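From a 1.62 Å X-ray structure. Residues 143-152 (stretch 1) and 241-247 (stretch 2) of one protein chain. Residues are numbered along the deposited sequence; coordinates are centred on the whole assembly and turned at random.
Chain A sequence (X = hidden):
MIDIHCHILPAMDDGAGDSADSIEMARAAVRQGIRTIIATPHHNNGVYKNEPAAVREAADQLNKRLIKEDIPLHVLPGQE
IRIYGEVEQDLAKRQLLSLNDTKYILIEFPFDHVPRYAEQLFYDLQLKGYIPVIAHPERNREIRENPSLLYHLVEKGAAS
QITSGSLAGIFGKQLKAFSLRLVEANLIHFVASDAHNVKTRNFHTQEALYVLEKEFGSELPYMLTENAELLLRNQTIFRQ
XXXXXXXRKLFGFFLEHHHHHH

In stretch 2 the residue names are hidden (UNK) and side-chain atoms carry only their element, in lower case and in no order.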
# COMPACT_ATOMS: atom_id res chain seq x y z
N ILE A 143 -1.98 11.56 -12.39
CA ILE A 143 -2.76 10.41 -12.80
C ILE A 143 -4.25 10.78 -12.88
O ILE A 143 -4.95 10.35 -13.79
CB ILE A 143 -2.55 9.20 -11.85
CG1 ILE A 143 -1.13 8.65 -12.02
CG2 ILE A 143 -3.59 8.12 -12.11
CD1 ILE A 143 -0.71 7.64 -10.94
N ARG A 144 -4.71 11.59 -11.93
CA ARG A 144 -6.08 12.09 -11.92
C ARG A 144 -6.39 12.90 -13.19
O ARG A 144 -7.44 12.74 -13.80
CB ARG A 144 -6.28 12.95 -10.66
CG ARG A 144 -7.66 13.56 -10.47
CD ARG A 144 -8.57 12.66 -9.65
NE ARG A 144 -9.79 13.39 -9.30
CZ ARG A 144 -10.04 13.93 -8.11
NH1 ARG A 144 -9.18 13.81 -7.10
NH2 ARG A 144 -11.18 14.59 -7.92
N GLU A 145 -5.44 13.74 -13.59
CA GLU A 145 -5.58 14.55 -14.80
C GLU A 145 -5.37 13.74 -16.10
O GLU A 145 -5.97 14.04 -17.14
CB GLU A 145 -4.61 15.73 -14.73
CG GLU A 145 -5.07 16.81 -13.75
CD GLU A 145 -3.95 17.72 -13.26
OE1 GLU A 145 -2.79 17.57 -13.73
OE2 GLU A 145 -4.23 18.59 -12.40
N ASN A 146 -4.52 12.72 -16.02
CA ASN A 146 -4.15 11.95 -17.20
C ASN A 146 -4.02 10.48 -16.79
O ASN A 146 -2.90 9.99 -16.58
CB ASN A 146 -2.85 12.51 -17.80
CG ASN A 146 -2.37 11.73 -19.02
OD1 ASN A 146 -3.12 10.99 -19.67
ND2 ASN A 146 -1.08 11.90 -19.35
N PRO A 147 -5.16 9.77 -16.67
CA PRO A 147 -5.12 8.40 -16.14
C PRO A 147 -4.36 7.42 -17.03
O PRO A 147 -3.93 6.36 -16.55
CB PRO A 147 -6.59 8.00 -16.03
CG PRO A 147 -7.38 9.25 -16.20
CD PRO A 147 -6.53 10.17 -17.01
N SER A 148 -4.18 7.76 -18.31
CA SER A 148 -3.44 6.92 -19.25
C SER A 148 -2.03 6.60 -18.75
O SER A 148 -1.47 5.57 -19.10
CB SER A 148 -3.40 7.57 -20.65
OG SER A 148 -2.37 8.55 -20.75
N LEU A 149 -1.48 7.48 -17.91
CA LEU A 149 -0.16 7.26 -17.32
C LEU A 149 -0.14 5.99 -16.48
O LEU A 149 0.82 5.21 -16.53
CB LEU A 149 0.26 8.44 -16.44
CG LEU A 149 0.50 9.76 -17.16
CD1 LEU A 149 0.67 10.88 -16.15
CD2 LEU A 149 1.73 9.67 -18.08
N LEU A 150 -1.20 5.80 -15.69
CA LEU A 150 -1.29 4.58 -14.87
C LEU A 150 -1.52 3.37 -15.74
O LEU A 150 -0.88 2.32 -15.55
CB LEU A 150 -2.37 4.70 -13.79
CG LEU A 150 -2.58 3.45 -12.93
CD1 LEU A 150 -1.36 3.17 -12.08
CD2 LEU A 150 -3.80 3.67 -12.04
N TYR A 151 -2.43 3.51 -16.70
CA TYR A 151 -2.67 2.46 -17.66
C TYR A 151 -1.35 1.96 -18.25
O TYR A 151 -1.10 0.77 -18.28
CB TYR A 151 -3.59 2.94 -18.78
CG TYR A 151 -3.53 2.05 -19.99
CD1 TYR A 151 -2.77 2.42 -21.11
CD2 TYR A 151 -4.20 0.83 -20.03
CE1 TYR A 151 -2.70 1.62 -22.22
CE2 TYR A 151 -4.13 0.01 -21.14
CZ TYR A 151 -3.37 0.41 -22.24
OH TYR A 151 -3.29 -0.38 -23.35
N HIS A 152 -0.51 2.88 -18.72
CA HIS A 152 0.73 2.46 -19.39
C HIS A 152 1.69 1.77 -18.43
O HIS A 152 2.26 0.73 -18.79
CB HIS A 152 1.41 3.64 -20.10
CG HIS A 152 0.73 4.03 -21.37
ND1 HIS A 152 0.59 3.17 -22.44
CD2 HIS A 152 0.14 5.19 -21.75
CE1 HIS A 152 -0.06 3.78 -23.42
NE2 HIS A 152 -0.34 5.01 -23.02
N UNK A 241 -6.85 -7.88 -17.77
CA UNK A 241 -6.24 -7.04 -18.79
C UNK A 241 -6.48 -5.56 -18.52
O UNK A 241 -7.65 -5.15 -18.39
c UNK A 241 -6.91 -7.49 -20.10
c UNK A 241 -7.53 -8.81 -19.80
c UNK A 241 -7.90 -8.76 -18.34
N UNK A 242 -5.40 -4.77 -18.41
CA UNK A 242 -5.56 -3.34 -18.13
C UNK A 242 -6.25 -2.63 -19.27
O UNK A 242 -6.14 -3.04 -20.44
c UNK A 242 -3.28 -3.86 -18.67
c UNK A 242 -4.12 -2.84 -17.99
c UNK A 242 -3.98 -5.16 -18.49
N UNK A 243 -6.99 -1.58 -18.93
CA UNK A 243 -7.77 -0.84 -19.91
C UNK A 243 -7.48 0.65 -19.79
O UNK A 243 -7.22 1.15 -18.70
c UNK A 243 -9.43 -3.34 -21.04
c UNK A 243 -9.66 -2.61 -19.72
c UNK A 243 -9.26 -1.12 -19.75
n UNK A 243 -9.44 -4.68 -20.98
o UNK A 243 -9.26 -2.73 -22.10
N UNK A 244 -7.45 1.37 -20.93
CA UNK A 244 -7.31 2.81 -20.80
C UNK A 244 -8.50 3.42 -20.09
O UNK A 244 -9.63 2.91 -20.17
c UNK A 244 -7.26 3.28 -22.26
c UNK A 244 -6.61 2.15 -22.96
c UNK A 244 -7.17 0.92 -22.30
N UNK A 245 -8.23 4.49 -19.40
CA UNK A 245 -9.25 5.27 -18.76
C UNK A 245 -9.02 6.68 -19.28
O UNK A 245 -7.92 7.11 -19.43
c UNK A 245 -9.21 5.16 -17.24
c UNK A 245 -9.60 6.38 -16.49
c UNK A 245 -8.02 4.52 -16.72
N UNK A 246 -10.10 7.35 -19.54
CA UNK A 246 -10.13 8.64 -20.20
C UNK A 246 -10.39 9.68 -19.18
O UNK A 246 -10.78 9.32 -18.12
c UNK A 246 -11.40 8.66 -21.02
n UNK A 246 -16.22 8.99 -19.62
c UNK A 246 -14.87 9.46 -19.66
c UNK A 246 -13.96 8.56 -20.47
c UNK A 246 -12.54 8.81 -20.02
N UNK A 247 -10.25 10.96 -19.59
CA UNK A 247 -10.59 12.14 -18.78
C UNK A 247 -9.64 12.35 -17.61
O UNK A 247 -9.16 13.46 -17.37
n UNK A 247 -15.81 16.56 -18.55
c UNK A 247 -12.05 12.08 -18.29
n UNK A 247 -13.85 15.40 -18.88
c UNK A 247 -15.18 15.44 -18.87
c UNK A 247 -13.06 14.21 -19.21
n UNK A 247 -15.89 14.36 -19.20
c UNK A 247 -12.70 13.41 -17.96

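Position 241 carries three side-chain carbons, the last bonded back to the backbone N, so the ring closes on the main chain. That closure is unique to proline, and the residue is Pro241. Its side chain makes no contact with stretch 1.

Position 242 repeats the pattern, three carbons closing onto N, and its CA-to-CB bond points toward stretch 1. Its CB lies 4.2 Å from CD2 of Tyr151, while its backbone O sits 3.7 Å from Tyr151 CE2, at the edge of the ring and near its plane. This is Pro242.

Position 243 has three carbons, the third bearing one O and one N. A chain of this length ending in an amide is glutamine, Gln243; a carboxylate would carry two oxygens. Its CA-to-CB bond points away from stretch 1, so the backbone makes the approach: its C is 3.3 Å from Tyr151 CD2.

Position 244 again shows three carbons in a ring through N, placed against the aromatic ring of Tyr151, and is therefore Pro244. Its CD is 3.4 Å from Tyr151 CE2. Its CG stands 3.8 Å from the centroid of the Tyr151 ring, 13° off the normal, which makes this a CH-pi contact over the face.

Position 245 holds three carbons, one bonded to CA and carrying the other two. Branching at CB without oxygen or a further carbon identifies Val245. Its CG2 packs 3.4 Å from CB of Pro147; chi1, at 12°, lies between the rotamer wells.

Position 246 has four carbons in a row ending in N, the unbranched chain of lysine. Lys246 directs its CA-to-CB bond away, yet its backbone O lies 3.9 Å from CG of Pro147.

Position 247 shows three carbons, a nitrogen, then a carbon carrying two more nitrogens: a guanidinium, hence Arg247. Here too CA-to-CB points away, and the backbone C is 3.8 Å from Pro147 CD. Its O is 3.3 Å from O of Glu145, two acceptors that cannot hydrogen-bond to each other.

The contact buries 386 Å² and contains no hydrogen bond between the stretches. It rests on van der Waals packing centred on Tyr151 and Pro147, whose CA-to-CB bonds both point toward the extended, non-helical segment. Within stretch 1, Tyr151 N donates to Pro147 O at 3.2 Å, one helical turn, which helps place both side chains before stretch 2. Accordingly, Tyr151 meets the segment from Pro242 to Pro244, and Pro147 meets Val245 to Arg247.

Stretch 2 241-247: PPQPVKR
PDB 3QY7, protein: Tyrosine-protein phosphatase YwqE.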